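Local structure of CCHC-type domain-containing protein (Trypanosoma brucei brucei, 7C45) at residues A[121-127]-A[215-219]; A[160-164]-A[183-187]; A[257-261]-A[271-275]; A[280-284]-A[294-298]. The protein binds oligouridine RNA and probably acts as a 3'-5' exoribonuclease of the RNase D type that trims guide RNAs. One frame throughout, in Å; residues are numbered along the deposited sequence.

Contact 1 of 4, residues A[121-127]-A[215-219]; sequences VLDLQVF and VERLT. With nucleotides of chain B.
Thr219 OG1 is gripped from two directions: it donates to Val215 O at 2.7 Å, one turn back in helix 212-226, and accepts from Asp123 N at 3.1 Å with an N-H...O angle of 157°. Threonine suits the place: its hydroxyl lies anti to the carbonyl carbon (chi1 -54°), within reach of its own helix, while CG2 turns to the strand and presses on Val121 CG1 at 3.4 Å, a tight fit. A water donates to both Val121 O and Glu216 O. Val215 inserts both branches between the strand and the first turn of helix 124-136. Its CG1 meets Leu122 CD1 at 3.6 Å, and its CG2 sits over the centre of the Phe127 ring, 3.9 Å from the centroid, a CH-pi contact. Val126 CG1 also packs tightly on Leu218 CD2, at 3.4 Å. Asp123 caps helix 124-136 by accepting from Val126 N, which comes from above the carboxylate plane; Cys103 N and Asp102 N also bind this carboxylate. In that first turn, Gln125 NE2 donates to O2' of U8 of chain B at 2.8 Å. Strand 121-123 is an edge strand of the exonuclease sheet; the hydroxyl serves its buried amide, which probably helps to hold the strand end leading to Gln125.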
# COMPACT_ATOMS: atom_id res chain seq x y z
N VAL A 121 2.24 -9.69 8.27
CA VAL A 121 2.21 -8.54 7.37
C VAL A 121 1.58 -8.98 6.05
O VAL A 121 1.80 -10.10 5.59
CB VAL A 121 3.62 -7.97 7.15
CG1 VAL A 121 3.60 -6.81 6.15
CG2 VAL A 121 4.24 -7.44 8.45
N LEU A 122 0.80 -8.10 5.45
CA LEU A 122 0.22 -8.34 4.13
C LEU A 122 0.40 -7.07 3.31
O LEU A 122 -0.11 -6.02 3.70
CB LEU A 122 -1.26 -8.70 4.23
CG LEU A 122 -1.95 -8.97 2.90
CD1 LEU A 122 -1.31 -10.18 2.27
CD2 LEU A 122 -3.43 -9.27 3.18
N ASP A 123 1.11 -7.18 2.19
CA ASP A 123 1.42 -6.03 1.34
C ASP A 123 0.42 -6.01 0.19
O ASP A 123 0.44 -6.89 -0.67
CB ASP A 123 2.86 -6.12 0.85
CG ASP A 123 3.29 -4.92 0.03
OD1 ASP A 123 2.47 -4.25 -0.60
OD2 ASP A 123 4.51 -4.66 0.01
N LEU A 124 -0.47 -5.03 0.20
CA LEU A 124 -1.56 -5.05 -0.78
C LEU A 124 -1.06 -4.70 -2.18
O LEU A 124 -1.68 -5.11 -3.18
CB LEU A 124 -2.67 -4.11 -0.35
CG LEU A 124 -3.42 -4.52 0.92
CD1 LEU A 124 -4.60 -3.56 1.13
CD2 LEU A 124 -3.88 -5.99 0.89
N GLN A 125 0.02 -3.93 -2.29
CA GLN A 125 0.60 -3.73 -3.62
C GLN A 125 1.07 -5.04 -4.20
O GLN A 125 0.80 -5.35 -5.37
CB GLN A 125 1.77 -2.75 -3.55
CG GLN A 125 2.30 -2.34 -4.92
CD GLN A 125 3.60 -1.55 -4.84
OE1 GLN A 125 4.57 -2.01 -4.27
NE2 GLN A 125 3.58 -0.33 -5.37
N VAL A 126 1.78 -5.84 -3.38
CA VAL A 126 2.20 -7.18 -3.79
C VAL A 126 0.99 -8.04 -4.14
O VAL A 126 1.01 -8.78 -5.14
CB VAL A 126 3.07 -7.82 -2.70
CG1 VAL A 126 3.42 -9.25 -3.05
CG2 VAL A 126 4.37 -7.02 -2.52
N PHE A 127 -0.07 -7.97 -3.33
CA PHE A 127 -1.32 -8.69 -3.63
C PHE A 127 -1.80 -8.36 -5.04
O PHE A 127 -2.07 -9.26 -5.85
CB PHE A 127 -2.40 -8.34 -2.59
CG PHE A 127 -3.38 -9.47 -2.30
CD1 PHE A 127 -3.91 -10.23 -3.32
CD2 PHE A 127 -3.73 -9.77 -1.00
CE1 PHE A 127 -4.82 -11.27 -3.05
CE2 PHE A 127 -4.62 -10.82 -0.70
CZ PHE A 127 -5.16 -11.56 -1.74
N VAL A 215 -0.02 -14.71 -0.42
CA VAL A 215 0.52 -13.36 -0.42
C VAL A 215 1.09 -13.01 0.96
O VAL A 215 2.07 -12.26 1.06
CB VAL A 215 -0.55 -12.35 -0.85
CG1 VAL A 215 0.05 -10.96 -0.95
CG2 VAL A 215 -1.13 -12.75 -2.21
N GLU A 216 0.52 -13.57 2.02
CA GLU A 216 1.10 -13.35 3.34
C GLU A 216 2.50 -13.92 3.40
O GLU A 216 3.42 -13.29 3.94
CB GLU A 216 0.22 -14.00 4.43
CG GLU A 216 -1.03 -13.21 4.81
CD GLU A 216 -1.87 -13.92 5.88
OE1 GLU A 216 -1.84 -15.15 5.93
OE2 GLU A 216 -2.50 -13.23 6.69
N ARG A 217 2.69 -15.13 2.85
CA ARG A 217 4.01 -15.75 2.85
C ARG A 217 4.98 -14.96 1.98
O ARG A 217 6.15 -14.75 2.35
CB ARG A 217 3.90 -17.21 2.37
CG ARG A 217 3.13 -18.11 3.34
CD ARG A 217 3.78 -18.13 4.71
NE ARG A 217 3.27 -17.07 5.58
CZ ARG A 217 3.99 -16.41 6.49
NH1 ARG A 217 3.42 -15.46 7.22
NH2 ARG A 217 5.28 -16.70 6.66
N LEU A 218 4.50 -14.48 0.84
CA LEU A 218 5.36 -13.68 -0.02
C LEU A 218 5.73 -12.37 0.66
O LEU A 218 6.90 -11.96 0.65
CB LEU A 218 4.66 -13.44 -1.36
CG LEU A 218 5.32 -12.49 -2.37
CD1 LEU A 218 6.77 -12.92 -2.71
CD2 LEU A 218 4.48 -12.43 -3.63
N THR A 219 4.76 -11.74 1.31
CA THR A 219 5.09 -10.54 2.09
C THR A 219 6.08 -10.86 3.21
O THR A 219 6.98 -10.05 3.49
CB THR A 219 3.82 -9.92 2.66
OG1 THR A 219 2.87 -9.69 1.61
CG2 THR A 219 4.15 -8.62 3.33
P U B 8 5.62 4.40 -10.35
OP1 U B 8 6.94 4.86 -10.84
OP2 U B 8 4.73 3.70 -11.31
O5' U B 8 5.92 3.53 -9.06
C5' U B 8 5.10 2.44 -8.71
C4' U B 8 5.54 1.84 -7.41
O4' U B 8 6.91 1.39 -7.53
C3' U B 8 5.56 2.77 -6.21
O3' U B 8 4.28 2.92 -5.64
C2' U B 8 6.56 2.10 -5.29
O2' U B 8 5.97 0.98 -4.63
C1' U B 8 7.58 1.56 -6.30
N1 U B 8 8.70 2.49 -6.55
C2 U B 8 9.73 2.49 -5.64
O2 U B 8 9.71 1.80 -4.64
N3 U B 8 10.77 3.36 -5.94
C4 U B 8 10.83 4.16 -7.07
O4 U B 8 11.81 4.89 -7.25
C5 U B 8 9.72 4.07 -7.97
C6 U B 8 8.72 3.25 -7.68
O HOH W 1 3.07 -12.49 6.88

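Contact 2 of 4, residues A[160-164]-A[183-187]; sequences DSAVQ and HFLEY
In the exonuclease domain, the start of helix 161-168 rests on the first turn and a half of helix 182-202, close to a bound calcium ion of the metal site, probably the active site as in related DEDD-type exonucleases: the Tyr187 side chain is about 5 Å from a calcium ion and from the side chain of Glu43, one of the metal ligands. The wedge between the two helices is Val163, whose two methyl groups serve different rings. CG2 stands over the centre of the Phe184 ring, 3.7 Å from its centroid and 12° off the normal. CG1 lies over one face of Tyr187, displaced toward the rim, at 4.0 Å from that centroid; both are CH-pi contacts. The split follows from chi1 of -171°, which sets CG1 anti to the backbone N and CG2 beside it. A branched, compact residue suits this place because it can present one methyl to each aromatic face. CG2 also touches His183 CD2 at 3.7 Å, and the imidazole, with CG lodged between its backbone N and carbonyl carbon (chi1 58°), runs past the valine in the opposite direction toward Ala162 CB. At the polar margin a water accepts from Asp160 N at 2.9 Å and donates to His183 O at 2.6 Å, linking the backbones where the first segment is poorly ordered. Trp175, from the loop between the helices, touches both Val163 and Tyr187, and Val174 packs on Phe184. On another side of helix 182-202, Leu185 touches Tyr16 and Val18 of strand 16-19, so that this helix lies between the sheet edge and helix 161-168.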
# COMPACT_ATOMS: atom_id res chain seq x y z
N ASP A 160 -2.40 18.90 -0.01
CA ASP A 160 -2.28 17.86 -1.03
C ASP A 160 -1.31 18.31 -2.12
O ASP A 160 -0.41 17.57 -2.51
CB ASP A 160 -3.65 17.53 -1.64
CG ASP A 160 -3.67 16.18 -2.37
OD1 ASP A 160 -3.96 15.16 -1.72
OD2 ASP A 160 -3.41 16.16 -3.59
N SER A 161 -1.49 19.53 -2.60
CA SER A 161 -0.62 20.04 -3.65
C SER A 161 0.66 20.61 -3.07
O SER A 161 1.76 20.14 -3.38
CB SER A 161 -1.35 21.10 -4.48
OG SER A 161 -0.48 21.67 -5.44
N ALA A 162 0.54 21.63 -2.20
CA ALA A 162 1.72 22.25 -1.60
C ALA A 162 2.62 21.22 -0.93
O ALA A 162 3.85 21.41 -0.89
CB ALA A 162 1.28 23.30 -0.57
N VAL A 163 2.05 20.14 -0.40
CA VAL A 163 2.88 19.06 0.13
C VAL A 163 3.64 18.38 -1.00
O VAL A 163 4.85 18.19 -0.92
CB VAL A 163 2.01 18.06 0.92
CG1 VAL A 163 2.89 17.06 1.65
CG2 VAL A 163 1.12 18.81 1.91
N GLN A 164 2.93 18.03 -2.07
CA GLN A 164 3.59 17.46 -3.24
C GLN A 164 4.58 18.44 -3.86
O GLN A 164 5.62 18.03 -4.38
CB GLN A 164 2.55 17.04 -4.28
CG GLN A 164 1.75 15.81 -3.90
CD GLN A 164 2.54 14.53 -4.07
OE1 GLN A 164 2.36 13.57 -3.32
NE2 GLN A 164 3.43 14.51 -5.05
N HIS A 183 -3.10 20.47 6.19
CA HIS A 183 -3.09 19.77 4.91
C HIS A 183 -1.93 18.78 4.81
O HIS A 183 -2.03 17.82 4.05
CB HIS A 183 -3.07 20.76 3.75
CG HIS A 183 -1.92 21.71 3.76
ND1 HIS A 183 -1.88 22.83 4.56
CD2 HIS A 183 -0.76 21.72 3.06
CE1 HIS A 183 -0.75 23.48 4.37
NE2 HIS A 183 -0.05 22.83 3.46
N PHE A 184 -0.85 18.98 5.57
CA PHE A 184 0.16 17.94 5.68
C PHE A 184 -0.38 16.73 6.43
O PHE A 184 -0.16 15.58 6.03
CB PHE A 184 1.40 18.48 6.40
CG PHE A 184 2.31 19.30 5.53
CD1 PHE A 184 1.94 20.55 5.08
CD2 PHE A 184 3.57 18.83 5.21
CE1 PHE A 184 2.79 21.30 4.29
CE2 PHE A 184 4.43 19.58 4.43
CZ PHE A 184 4.04 20.81 3.97
N LEU A 185 -1.09 16.96 7.53
CA LEU A 185 -1.66 15.86 8.29
C LEU A 185 -2.65 15.06 7.45
O LEU A 185 -2.64 13.82 7.47
CB LEU A 185 -2.33 16.41 9.55
CG LEU A 185 -1.30 17.08 10.48
CD1 LEU A 185 -1.99 17.82 11.64
CD2 LEU A 185 -0.32 16.05 11.01
N GLU A 186 -3.52 15.75 6.73
CA GLU A 186 -4.51 15.06 5.90
C GLU A 186 -3.83 14.30 4.78
O GLU A 186 -4.22 13.17 4.46
CB GLU A 186 -5.51 16.07 5.34
CG GLU A 186 -6.62 15.48 4.46
CD GLU A 186 -7.24 14.19 5.01
OE1 GLU A 186 -7.41 13.23 4.21
OE2 GLU A 186 -7.53 14.12 6.21
N TYR A 187 -2.82 14.91 4.17
CA TYR A 187 -2.00 14.20 3.20
C TYR A 187 -1.45 12.92 3.81
O TYR A 187 -1.62 11.85 3.25
CB TYR A 187 -0.88 15.09 2.71
CG TYR A 187 -0.05 14.42 1.64
CD1 TYR A 187 1.04 13.63 1.97
CD2 TYR A 187 -0.36 14.59 0.29
CE1 TYR A 187 1.79 13.02 0.99
CE2 TYR A 187 0.39 13.98 -0.69
CZ TYR A 187 1.47 13.20 -0.33
OH TYR A 187 2.23 12.58 -1.29
O HOH W 2 -3.85 17.61 2.18

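Contact 3 of 4, residues A[257-261]-A[271-275]; sequences GCHFC and CFKKQ. With ZN (zinc ion), chain C; nucleotides of chain B.
Phe260 has the largest area buried here, and Lys274 and Cys271 are among its partners. Its ring lies under the start of the lysine chain: Lys274 CB sits over the ring centre, 3.5 Å from the centroid and 10° off the normal, in a CH-pi contact, while Lys274 CA approaches Phe260 CE2 at 3.4 Å. With CG anti to the backbone N (chi1 175°) and the rest extended, the lysine runs obliquely across the ring and carries its ammonium group on to a salt bridge with Glu268. A long aliphatic chain with a charged end suits this exposed spot, as its methylenes can cover the ring while the charged end stays at the polar surface. Cys271 joins the halves through the zinc ion, which SG binds at 2.3 Å together with Cys258 SG, Cys261 SG and His266 NE2, the three-cysteine, one-histidine set of a CCHC zinc knuckle. The same Cys271 sulfur lies oblique to the Phe260 ring and caps the short helix 272-275, accepting from Lys274 N at 3.4 Å; Cys258 SG likewise accepts from Cys261 N at 3.5 Å. These N-H groups probably temper the negative charge of the thiolates. Just beyond the metal ligand, Phe272 N donates to O4 of U4 of chain B at 2.9 Å, nearly straight at 174°, and the base of U4 lies over one face of the Phe272 ring. Metal binding by Cys271 probably helps to position the adjacent amide that meets the uracil O4.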
# COMPACT_ATOMS: atom_id res chain seq x y z
N GLY A 257 -1.31 -16.22 -18.94
CA GLY A 257 -1.30 -15.54 -20.21
C GLY A 257 -2.67 -15.61 -20.87
O GLY A 257 -3.64 -16.11 -20.29
N CYS A 258 -2.74 -15.09 -22.08
CA CYS A 258 -4.01 -14.95 -22.77
C CYS A 258 -4.47 -16.31 -23.28
O CYS A 258 -3.77 -16.97 -24.05
CB CYS A 258 -3.89 -13.96 -23.92
SG CYS A 258 -5.38 -13.86 -24.91
N HIS A 259 -5.63 -16.76 -22.82
CA HIS A 259 -6.13 -18.05 -23.29
C HIS A 259 -6.44 -18.06 -24.78
O HIS A 259 -6.51 -19.15 -25.37
CB HIS A 259 -7.41 -18.42 -22.53
CG HIS A 259 -7.18 -18.75 -21.09
ND1 HIS A 259 -8.20 -19.14 -20.25
CD2 HIS A 259 -6.05 -18.74 -20.34
CE1 HIS A 259 -7.71 -19.35 -19.04
NE2 HIS A 259 -6.41 -19.13 -19.07
N PHE A 260 -6.65 -16.90 -25.39
CA PHE A 260 -7.08 -16.88 -26.79
C PHE A 260 -5.90 -16.97 -27.75
O PHE A 260 -5.95 -17.71 -28.74
CB PHE A 260 -7.91 -15.63 -27.10
CG PHE A 260 -8.48 -15.62 -28.51
CD1 PHE A 260 -9.69 -16.26 -28.80
CD2 PHE A 260 -7.80 -15.00 -29.55
CE1 PHE A 260 -10.18 -16.25 -30.07
CE2 PHE A 260 -8.30 -14.99 -30.81
CZ PHE A 260 -9.50 -15.62 -31.08
N CYS A 261 -4.84 -16.20 -27.49
CA CYS A 261 -3.69 -16.16 -28.38
C CYS A 261 -2.43 -16.68 -27.73
O CYS A 261 -1.43 -16.83 -28.43
CB CYS A 261 -3.42 -14.74 -28.87
SG CYS A 261 -2.66 -13.63 -27.63
N CYS A 271 -7.93 -9.18 -25.26
CA CYS A 271 -7.09 -9.59 -26.39
C CYS A 271 -7.44 -8.84 -27.66
O CYS A 271 -8.56 -8.93 -28.15
CB CYS A 271 -7.25 -11.10 -26.61
SG CYS A 271 -6.23 -11.72 -27.93
N PHE A 272 -6.45 -8.13 -28.22
CA PHE A 272 -6.64 -7.44 -29.49
C PHE A 272 -6.93 -8.42 -30.61
O PHE A 272 -7.65 -8.10 -31.55
CB PHE A 272 -5.40 -6.61 -29.85
CG PHE A 272 -5.08 -5.51 -28.87
CD1 PHE A 272 -6.09 -4.84 -28.20
CD2 PHE A 272 -3.76 -5.15 -28.64
CE1 PHE A 272 -5.78 -3.82 -27.29
CE2 PHE A 272 -3.44 -4.13 -27.75
CZ PHE A 272 -4.46 -3.47 -27.07
N LYS A 273 -6.34 -9.62 -30.56
CA LYS A 273 -6.56 -10.57 -31.64
C LYS A 273 -7.98 -11.11 -31.61
O LYS A 273 -8.64 -11.18 -32.65
CB LYS A 273 -5.52 -11.68 -31.58
CG LYS A 273 -4.09 -11.16 -31.76
CD LYS A 273 -3.14 -12.29 -32.07
CE LYS A 273 -1.75 -11.80 -32.48
NZ LYS A 273 -0.74 -12.90 -32.25
N LYS A 274 -8.49 -11.45 -30.43
CA LYS A 274 -9.86 -11.95 -30.35
C LYS A 274 -10.85 -10.86 -30.73
O LYS A 274 -11.88 -11.14 -31.36
CB LYS A 274 -10.15 -12.48 -28.94
CG LYS A 274 -11.59 -12.92 -28.70
CD LYS A 274 -11.80 -13.35 -27.28
CE LYS A 274 -13.13 -14.10 -27.11
NZ LYS A 274 -13.31 -14.45 -25.70
N GLN A 275 -10.54 -9.61 -30.38
CA GLN A 275 -11.41 -8.50 -30.73
C GLN A 275 -11.29 -8.15 -32.20
O GLN A 275 -12.22 -7.60 -32.77
CB GLN A 275 -11.07 -7.28 -29.86
CG GLN A 275 -11.27 -7.52 -28.38
CD GLN A 275 -10.54 -6.53 -27.49
OE1 GLN A 275 -9.98 -5.52 -27.94
NE2 GLN A 275 -10.54 -6.81 -26.19
ZN ZN C . -4.48 -12.53 -26.60
P U B 4 1.36 0.44 -24.82
OP1 U B 4 2.06 1.50 -24.04
OP2 U B 4 1.81 0.17 -26.21
O5' U B 4 1.33 -0.94 -24.01
C5' U B 4 0.52 -2.05 -24.43
C4' U B 4 -0.82 -2.07 -23.72
O4' U B 4 -1.76 -2.91 -24.45
C3' U B 4 -0.84 -2.58 -22.28
O3' U B 4 -1.85 -1.84 -21.60
C2' U B 4 -1.33 -4.03 -22.46
O2' U B 4 -1.93 -4.59 -21.31
C1' U B 4 -2.35 -3.84 -23.57
N1 U B 4 -2.74 -5.01 -24.36
C2 U B 4 -4.08 -5.40 -24.36
O2 U B 4 -4.92 -4.88 -23.67
N3 U B 4 -4.39 -6.46 -25.18
C4 U B 4 -3.51 -7.14 -25.99
O4 U B 4 -3.93 -8.06 -26.70
C5 U B 4 -2.16 -6.66 -25.96
C6 U B 4 -1.83 -5.64 -25.18
P U B 3 -2.86 4.54 -28.55
OP1 U B 3 -1.77 5.51 -28.84
OP2 U B 3 -3.55 3.78 -29.61
O5' U B 3 -2.28 3.49 -27.52
C5' U B 3 -1.66 3.95 -26.33
C4' U B 3 -1.49 2.82 -25.34
O4' U B 3 -2.81 2.36 -24.93
C3' U B 3 -0.76 1.59 -25.87
O3' U B 3 -0.16 0.93 -24.77
C2' U B 3 -1.91 0.73 -26.33
O2' U B 3 -1.61 -0.64 -26.45
C1' U B 3 -2.92 0.99 -25.22
N1 U B 3 -4.30 0.63 -25.59
C2 U B 3 -4.89 -0.39 -24.85
O2 U B 3 -4.37 -0.94 -23.90
N3 U B 3 -6.16 -0.72 -25.25
C4 U B 3 -6.87 -0.17 -26.30
O4 U B 3 -7.99 -0.59 -26.51
C5 U B 3 -6.18 0.86 -27.02
C6 U B 3 -4.94 1.20 -26.65

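Contact 4 of 4, residues A[280-284]-A[294-298]; sequences KCSFC and CFKKH. With ZN (zinc ion), chain D; nucleotides of chain B.
Lys297 runs over one face of the Phe283 ring: with the phenyl CG anti to its backbone N (chi1 -171°), the ring lies flat beneath the lysine, whose CB is 3.6 Å from the centroid and 12° off the normal. Lys297 is extended throughout, so its CG and CD follow over CD1, and its NZ reaches a water shared with Ser282 OG. Lys296 behaves differently. Its CB touches Phe283 CE2 at 3.8 Å, crossing at about a right angle, but bends at chi2, chi3 and chi4 lead Lys296 NZ away, to hydrogen-bond O4 of U1 of chain B at 3.3 Å. A flexible lysine can thus pad a ring and still meet a base. These segments form the second CCHC zinc knuckle, where Cys281, Cys284 and Cys294 bind the zinc ion and His289 completes the site. Cys284 SG sits between its backbone N and carbonyl carbon (chi1 71°), whereas the sulfurs of Cys281 and Cys294 lie anti to their backbone N. Cys294 SG, oblique to the Phe283 ring, accepts from Lys297 N at 3.4 Å. Phe295, its CG beside the backbone N, lays its ring against the base of U2 of chain B and turns its edge to U1 of chain B; Phe295 N donates to O4 of U2 at 2.8 Å.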
# COMPACT_ATOMS: atom_id res chain seq x y z
N LYS A 280 -15.12 -2.04 -28.83
CA LYS A 280 -15.43 -0.63 -28.64
C LYS A 280 -15.47 -0.30 -27.15
O LYS A 280 -15.74 -1.16 -26.31
CB LYS A 280 -16.78 -0.28 -29.29
CG LYS A 280 -16.96 -0.82 -30.72
CD LYS A 280 -18.19 -0.24 -31.39
CE LYS A 280 -19.40 -0.35 -30.49
NZ LYS A 280 -19.61 -1.75 -30.04
N CYS A 281 -15.21 0.96 -26.83
CA CYS A 281 -15.36 1.43 -25.46
C CYS A 281 -16.79 1.20 -24.99
O CYS A 281 -17.74 1.62 -25.65
CB CYS A 281 -15.01 2.91 -25.36
SG CYS A 281 -15.31 3.55 -23.72
N SER A 282 -16.95 0.52 -23.86
CA SER A 282 -18.30 0.22 -23.38
C SER A 282 -19.04 1.46 -22.89
O SER A 282 -20.27 1.43 -22.75
CB SER A 282 -18.25 -0.84 -22.29
OG SER A 282 -17.58 -0.39 -21.16
N PHE A 283 -18.32 2.55 -22.63
CA PHE A 283 -18.97 3.80 -22.23
C PHE A 283 -19.44 4.58 -23.45
O PHE A 283 -20.64 4.71 -23.69
CB PHE A 283 -18.02 4.63 -21.35
CG PHE A 283 -18.68 5.83 -20.72
CD1 PHE A 283 -19.43 5.70 -19.58
CD2 PHE A 283 -18.61 7.08 -21.32
CE1 PHE A 283 -20.04 6.79 -19.00
CE2 PHE A 283 -19.22 8.17 -20.77
CZ PHE A 283 -19.95 8.03 -19.60
N CYS A 284 -18.51 5.12 -24.24
CA CYS A 284 -18.85 6.02 -25.33
C CYS A 284 -19.02 5.34 -26.67
O CYS A 284 -19.44 5.99 -27.63
CB CYS A 284 -17.78 7.11 -25.47
SG CYS A 284 -16.22 6.45 -26.14
N CYS A 294 -11.42 5.73 -20.83
CA CYS A 294 -12.26 6.63 -21.61
C CYS A 294 -12.21 8.04 -21.04
O CYS A 294 -12.48 8.25 -19.86
CB CYS A 294 -13.71 6.11 -21.62
SG CYS A 294 -14.87 7.18 -22.46
N PHE A 295 -11.87 9.01 -21.90
CA PHE A 295 -11.83 10.41 -21.50
C PHE A 295 -13.22 11.00 -21.24
O PHE A 295 -13.33 12.02 -20.55
CB PHE A 295 -11.09 11.23 -22.56
CG PHE A 295 -9.67 10.76 -22.82
CD1 PHE A 295 -8.93 10.15 -21.82
CD2 PHE A 295 -9.07 10.95 -24.05
CE1 PHE A 295 -7.61 9.74 -22.05
CE2 PHE A 295 -7.77 10.53 -24.30
CZ PHE A 295 -7.04 9.94 -23.30
N LYS A 296 -14.26 10.36 -21.74
CA LYS A 296 -15.63 10.84 -21.49
C LYS A 296 -16.07 10.38 -20.11
O LYS A 296 -16.63 11.13 -19.37
CB LYS A 296 -16.59 10.29 -22.50
CG LYS A 296 -16.22 10.56 -23.92
CD LYS A 296 -15.69 11.95 -24.08
CE LYS A 296 -16.31 12.60 -25.27
NZ LYS A 296 -15.49 12.90 -26.42
N LYS A 297 -15.84 9.12 -19.83
CA LYS A 297 -16.17 8.58 -18.52
C LYS A 297 -15.28 9.15 -17.45
O LYS A 297 -15.72 9.34 -16.31
CB LYS A 297 -16.05 7.05 -18.55
CG LYS A 297 -16.60 6.34 -17.34
CD LYS A 297 -16.62 4.83 -17.58
CE LYS A 297 -17.37 4.08 -16.45
NZ LYS A 297 -17.44 2.59 -16.65
N HIS A 298 -14.02 9.45 -17.78
CA HIS A 298 -13.01 9.86 -16.81
C HIS A 298 -12.29 11.09 -17.35
O HIS A 298 -11.15 10.99 -17.83
CB HIS A 298 -12.01 8.75 -16.54
CG HIS A 298 -12.62 7.42 -16.25
ND1 HIS A 298 -13.09 7.07 -15.00
CD2 HIS A 298 -12.79 6.33 -17.03
CE1 HIS A 298 -13.55 5.83 -15.03
NE2 HIS A 298 -13.38 5.36 -16.25
ZN ZN D . -14.90 5.83 -24.38
P U B 2 -7.61 8.15 -31.02
OP1 U B 2 -6.83 7.77 -32.22
OP2 U B 2 -9.00 7.67 -30.86
O5' U B 2 -6.79 7.70 -29.75
C5' U B 2 -5.48 8.17 -29.50
C4' U B 2 -4.92 7.47 -28.28
O4' U B 2 -5.65 7.94 -27.11
C3' U B 2 -5.07 5.95 -28.30
O3' U B 2 -3.95 5.34 -27.68
C2' U B 2 -6.31 5.70 -27.44
O2' U B 2 -6.33 4.45 -26.78
C1' U B 2 -6.23 6.85 -26.43
N1 U B 2 -7.56 7.27 -25.96
C2 U B 2 -7.85 6.96 -24.66
O2 U B 2 -7.05 6.40 -23.94
N3 U B 2 -9.11 7.35 -24.24
C4 U B 2 -10.07 7.98 -25.00
O4 U B 2 -11.16 8.28 -24.49
C5 U B 2 -9.68 8.25 -26.35
C6 U B 2 -8.47 7.89 -26.78
O5' U B 1 -11.18 10.48 -31.89
C5' U B 1 -10.06 11.17 -32.43
C4' U B 1 -9.08 11.59 -31.37
O4' U B 1 -9.65 12.60 -30.51
C3' U B 1 -8.59 10.52 -30.40
O3' U B 1 -7.55 9.75 -30.96
C2' U B 1 -8.10 11.33 -29.20
O2' U B 1 -6.76 11.74 -29.40
C1' U B 1 -8.99 12.59 -29.26
N1 U B 1 -9.96 12.75 -28.16
C2 U B 1 -10.82 11.75 -27.74
O2 U B 1 -10.86 10.63 -28.22
N3 U B 1 -11.67 12.12 -26.72
C4 U B 1 -11.74 13.35 -26.10
O4 U B 1 -12.54 13.53 -25.18
C5 U B 1 -10.83 14.33 -26.58
C6 U B 1 -9.99 13.99 -27.56
O HOH W 3 -18.45 1.62 -19.16

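Overall arrangement
From the N terminus, contact 1 opens first, at strand 121-123, and closes a long, largely helical loop when helix 212-226 returns to the sheet edge. Contact 2 is nested inside that loop, joining helix 161-168 to helix 182-202 with its centre about 28 Å from that of contact 1. Both belong to the exonuclease part. After helix 245-251 the chain enters contacts 3 and 4, two short loops in series, each closed round its own zinc ion. Their centres are about 21 Å apart and they do not touch. The RNA, chain B, bridges the parts: its U1 and U2 lie at contact 4, its U3 and U4 at contact 3, and its U8 at contact 1.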